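Long-range contact in D-2-hydroxyacid dehydrogensase protein (Ketogulonicigenium vulgare, PDB 4LSW), which probably catalyses the NAD-dependent interconversion of D-2-hydroxyacids and 2-oxoacids, as a member of the D-isomer-specific 2-hydroxyacid dehydrogenase family: residues A[112-125]-A[134-146]. Numbering follows the deposited sequence.
Sequences MLAQSRGIIGAETW and EGLYPLKRRVFGR
Y137 leans its phenol against W125 and the turn of helix that precedes it. Its CG stands anti to the backbone N (chi1 -170°), which swings the ring off the extended chain of 134-146 and in among G118, G121 and A122. Followed outward, CB lies over the five-membered ring of W125, a CH-pi contact 4.1 Å from the centroid; CD1 comes 3.7 Å from W125 CG; CE1 rests on the backbone of G121; CD2 and CE2 carry the methyl of A122 over the ring face. At the tip, OH gives a weak hydrogen bond to G118 O (2.8 Å). G118 and G121 suit their places because a CB on either would collide with this hydroxyl. W125 in turn fixes the chain before Y137: its NE1 donates to G135 O at 2.9 Å, in the indole plane and nearly straight (163°), while CH2 meets the carboxylate of E134. A leucine in place of W125 would probably leave G135 O without this donor and the Y137 ring without its aromatic wall. E134, G135 and Y137 belong to the long loop that leads into strand 147-151, the first strand of the Rossmann-type NAD-binding domain, and the loop runs past the break between helices 101-116 and 119-128. Helix 101-116 ends there in a Schellman motif with G118, at positive phi, as C-prime. S116, in its last turn, grips R141 twice: S116 O accepts from R141 N, and the small hydroxyl OG donates to R141 O (2.8 Å) from above the carbonyl plane, also taking a hydrogen from a water. The guanidinium of R141 pairs instead with E226. Beyond it V143, branched at CB, splits its methyls: CG1 meets M112 CE at 3.6 Å, and CG2 touches S116 CB and L113 CD2.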
# COMPACT_ATOMS: atom_id res chain seq x y z
N MET A 112 5.24 -9.42 11.47
CA MET A 112 6.43 -10.21 11.75
C MET A 112 6.36 -10.81 13.15
O MET A 112 6.58 -12.01 13.33
CB MET A 112 7.70 -9.34 11.64
CG MET A 112 8.94 -10.04 12.21
SD MET A 112 10.41 -9.00 12.31
CE MET A 112 9.82 -7.80 13.49
N LEU A 113 6.01 -9.99 14.13
CA LEU A 113 5.92 -10.46 15.50
C LEU A 113 4.85 -11.52 15.66
O LEU A 113 5.07 -12.55 16.30
CB LEU A 113 5.64 -9.28 16.45
CG LEU A 113 6.82 -8.33 16.68
CD1 LEU A 113 6.29 -6.99 17.16
CD2 LEU A 113 7.76 -8.94 17.71
N ALA A 114 3.68 -11.27 15.08
CA ALA A 114 2.56 -12.20 15.20
C ALA A 114 2.87 -13.57 14.58
O ALA A 114 2.53 -14.59 15.16
CB ALA A 114 1.30 -11.62 14.58
N GLN A 115 3.53 -13.58 13.42
CA GLN A 115 3.87 -14.83 12.78
C GLN A 115 5.00 -15.53 13.53
O GLN A 115 4.92 -16.73 13.81
CB GLN A 115 4.26 -14.60 11.32
CG GLN A 115 4.54 -15.89 10.56
CD GLN A 115 3.38 -16.87 10.58
OE1 GLN A 115 2.22 -16.46 10.59
NE2 GLN A 115 3.70 -18.15 10.59
N SER A 116 6.04 -14.78 13.88
CA SER A 116 7.18 -15.39 14.56
C SER A 116 6.80 -16.00 15.91
O SER A 116 7.26 -17.08 16.26
CB SER A 116 8.31 -14.39 14.72
OG SER A 116 9.52 -15.07 14.98
N ARG A 117 5.95 -15.30 16.66
CA ARG A 117 5.56 -15.77 17.99
C ARG A 117 4.26 -16.56 18.00
O ARG A 117 3.76 -16.92 19.08
CB ARG A 117 5.47 -14.58 18.97
CG ARG A 117 6.79 -13.80 19.12
CD ARG A 117 7.89 -14.68 19.72
NE ARG A 117 7.47 -15.15 21.04
CZ ARG A 117 7.70 -14.48 22.16
NH1 ARG A 117 8.37 -13.33 22.13
NH2 ARG A 117 7.26 -14.95 23.33
N GLY A 118 3.73 -16.87 16.81
CA GLY A 118 2.52 -17.67 16.66
C GLY A 118 1.32 -17.14 17.42
O GLY A 118 0.58 -17.90 18.06
N ILE A 119 1.10 -15.83 17.34
CA ILE A 119 0.06 -15.19 18.14
C ILE A 119 -1.35 -15.64 17.74
O ILE A 119 -2.21 -15.80 18.60
CB ILE A 119 0.21 -13.64 18.10
CG1 ILE A 119 1.46 -13.23 18.88
CG2 ILE A 119 -1.02 -12.93 18.67
CD1 ILE A 119 1.70 -11.74 18.92
N ILE A 120 -1.57 -15.85 16.44
CA ILE A 120 -2.87 -16.32 15.94
C ILE A 120 -3.23 -17.65 16.58
O ILE A 120 -4.31 -17.81 17.15
CB ILE A 120 -2.85 -16.54 14.43
CG1 ILE A 120 -2.54 -15.24 13.70
CG2 ILE A 120 -4.18 -17.16 13.95
CD1 ILE A 120 -3.51 -14.13 13.99
N GLY A 121 -2.33 -18.62 16.47
CA GLY A 121 -2.57 -19.94 17.01
C GLY A 121 -2.65 -19.94 18.53
O GLY A 121 -3.34 -20.77 19.13
N ALA A 122 -1.94 -19.01 19.15
CA ALA A 122 -1.88 -18.93 20.59
C ALA A 122 -3.20 -18.43 21.14
O ALA A 122 -3.65 -18.88 22.20
CB ALA A 122 -0.75 -18.02 21.03
N GLU A 123 -3.81 -17.50 20.42
CA GLU A 123 -5.14 -17.00 20.79
C GLU A 123 -6.13 -18.15 20.76
O GLU A 123 -6.81 -18.42 21.75
CB GLU A 123 -5.58 -15.89 19.83
CG GLU A 123 -6.11 -14.64 20.51
CD GLU A 123 -7.50 -14.80 21.08
OE1 GLU A 123 -7.86 -14.00 21.96
OE2 GLU A 123 -8.24 -15.72 20.64
N THR A 124 -6.18 -18.84 19.62
CA THR A 124 -7.05 -20.01 19.44
C THR A 124 -6.78 -21.06 20.52
O THR A 124 -7.72 -21.66 21.05
CB THR A 124 -6.88 -20.65 18.04
OG1 THR A 124 -7.15 -19.68 17.02
CG2 THR A 124 -7.82 -21.85 17.86
N TRP A 125 -5.51 -21.26 20.86
CA TRP A 125 -5.11 -22.24 21.87
C TRP A 125 -5.78 -21.95 23.21
O TRP A 125 -6.34 -22.85 23.85
CB TRP A 125 -3.59 -22.27 22.01
CG TRP A 125 -3.06 -23.49 22.69
CD1 TRP A 125 -2.56 -23.59 23.95
CD2 TRP A 125 -2.96 -24.81 22.12
NE1 TRP A 125 -2.16 -24.88 24.21
CE2 TRP A 125 -2.40 -25.65 23.10
CE3 TRP A 125 -3.29 -25.35 20.87
CZ2 TRP A 125 -2.16 -27.00 22.87
CZ3 TRP A 125 -3.05 -26.70 20.65
CH2 TRP A 125 -2.50 -27.51 21.65
N GLU A 134 -4.93 -29.72 27.00
CA GLU A 134 -3.78 -30.39 26.41
C GLU A 134 -2.47 -30.03 27.08
O GLU A 134 -1.67 -30.90 27.43
CB GLU A 134 -3.68 -30.09 24.91
CG GLU A 134 -4.83 -30.60 24.08
CD GLU A 134 -4.48 -30.65 22.60
OE1 GLU A 134 -3.30 -30.89 22.28
OE2 GLU A 134 -5.39 -30.44 21.76
N GLY A 135 -2.25 -28.73 27.26
CA GLY A 135 -1.02 -28.26 27.87
C GLY A 135 -0.44 -27.07 27.11
O GLY A 135 -1.17 -26.32 26.47
N LEU A 136 0.87 -26.93 27.19
CA LEU A 136 1.61 -25.81 26.60
C LEU A 136 1.40 -25.62 25.10
O LEU A 136 1.41 -26.58 24.33
CB LEU A 136 3.11 -26.02 26.84
CG LEU A 136 3.96 -25.00 27.58
CD1 LEU A 136 4.30 -25.48 28.99
CD2 LEU A 136 5.23 -24.72 26.78
N TYR A 137 1.25 -24.36 24.67
CA TYR A 137 1.37 -24.00 23.26
C TYR A 137 2.83 -24.26 22.90
O TYR A 137 3.72 -24.02 23.72
CB TYR A 137 1.02 -22.52 23.07
CG TYR A 137 0.86 -22.05 21.64
CD1 TYR A 137 -0.07 -22.62 20.78
CD2 TYR A 137 1.62 -20.99 21.15
CE1 TYR A 137 -0.23 -22.17 19.48
CE2 TYR A 137 1.48 -20.54 19.86
CZ TYR A 137 0.56 -21.12 19.03
OH TYR A 137 0.42 -20.66 17.74
N PRO A 138 3.08 -24.79 21.69
CA PRO A 138 4.47 -25.06 21.30
C PRO A 138 5.34 -23.80 21.36
O PRO A 138 4.85 -22.70 21.09
CB PRO A 138 4.34 -25.53 19.85
CG PRO A 138 2.95 -26.11 19.77
CD PRO A 138 2.12 -25.20 20.66
N LEU A 139 6.60 -23.97 21.73
CA LEU A 139 7.56 -22.87 21.73
C LEU A 139 7.71 -22.29 20.33
O LEU A 139 7.77 -23.02 19.33
CB LEU A 139 8.92 -23.32 22.27
CG LEU A 139 8.95 -23.82 23.72
CD1 LEU A 139 10.35 -24.29 24.09
CD2 LEU A 139 8.50 -22.72 24.65
N LYS A 140 7.76 -20.96 20.25
CA LYS A 140 7.90 -20.27 18.97
C LYS A 140 9.28 -19.63 18.83
O LYS A 140 10.22 -20.03 19.52
CB LYS A 140 6.74 -19.29 18.78
CG LYS A 140 5.37 -19.99 18.83
CD LYS A 140 5.15 -20.86 17.58
CE LYS A 140 4.00 -21.84 17.77
NZ LYS A 140 3.63 -22.53 16.50
N ARG A 141 9.42 -18.67 17.93
CA ARG A 141 10.74 -18.15 17.56
C ARG A 141 10.95 -16.69 17.92
O ARG A 141 10.11 -15.83 17.62
CB ARG A 141 11.00 -18.35 16.07
CG ARG A 141 11.03 -19.81 15.63
CD ARG A 141 12.14 -20.59 16.31
NE ARG A 141 13.47 -20.01 16.10
CZ ARG A 141 14.26 -20.27 15.06
NH1 ARG A 141 13.86 -21.12 14.11
NH2 ARG A 141 15.45 -19.70 14.97
N ARG A 142 12.10 -16.42 18.53
CA ARG A 142 12.52 -15.08 18.91
C ARG A 142 12.59 -14.09 17.74
O ARG A 142 12.96 -14.45 16.61
CB ARG A 142 13.88 -15.15 19.59
CG ARG A 142 14.48 -13.78 19.92
CD ARG A 142 15.81 -13.90 20.64
NE ARG A 142 15.69 -14.59 21.93
CZ ARG A 142 16.72 -14.83 22.73
NH1 ARG A 142 17.94 -14.43 22.37
NH2 ARG A 142 16.55 -15.48 23.87
N VAL A 143 12.24 -12.85 18.02
CA VAL A 143 12.45 -11.76 17.08
C VAL A 143 13.67 -10.90 17.43
O VAL A 143 14.57 -10.72 16.60
CB VAL A 143 11.18 -10.87 16.93
CG1 VAL A 143 11.50 -9.60 16.14
CG2 VAL A 143 10.07 -11.66 16.26
N PHE A 144 13.71 -10.37 18.65
CA PHE A 144 14.71 -9.35 18.98
C PHE A 144 16.14 -9.83 18.77
O PHE A 144 16.46 -11.00 19.00
CB PHE A 144 14.54 -8.81 20.41
CG PHE A 144 15.15 -9.69 21.48
CD1 PHE A 144 14.45 -10.76 22.01
CD2 PHE A 144 16.45 -9.45 21.95
CE1 PHE A 144 15.01 -11.58 22.99
CE2 PHE A 144 17.02 -10.26 22.92
CZ PHE A 144 16.30 -11.33 23.44
N GLY A 145 17.00 -8.91 18.34
CA GLY A 145 18.42 -9.19 18.19
C GLY A 145 18.79 -9.98 16.95
O GLY A 145 19.97 -10.19 16.68
N ARG A 146 17.79 -10.41 16.18
CA ARG A 146 18.04 -11.24 15.00
C ARG A 146 18.21 -10.35 13.76
O ARG A 146 18.30 -9.12 13.89
CB ARG A 146 16.95 -12.29 14.85
CG ARG A 146 16.91 -13.27 16.05
CD ARG A 146 15.88 -14.37 15.87
NE ARG A 146 16.22 -15.27 14.77
CZ ARG A 146 15.35 -16.08 14.18
NH1 ARG A 146 14.09 -16.13 14.59
NH2 ARG A 146 15.74 -16.86 13.18
O HOH W 1 11.12 -16.55 13.07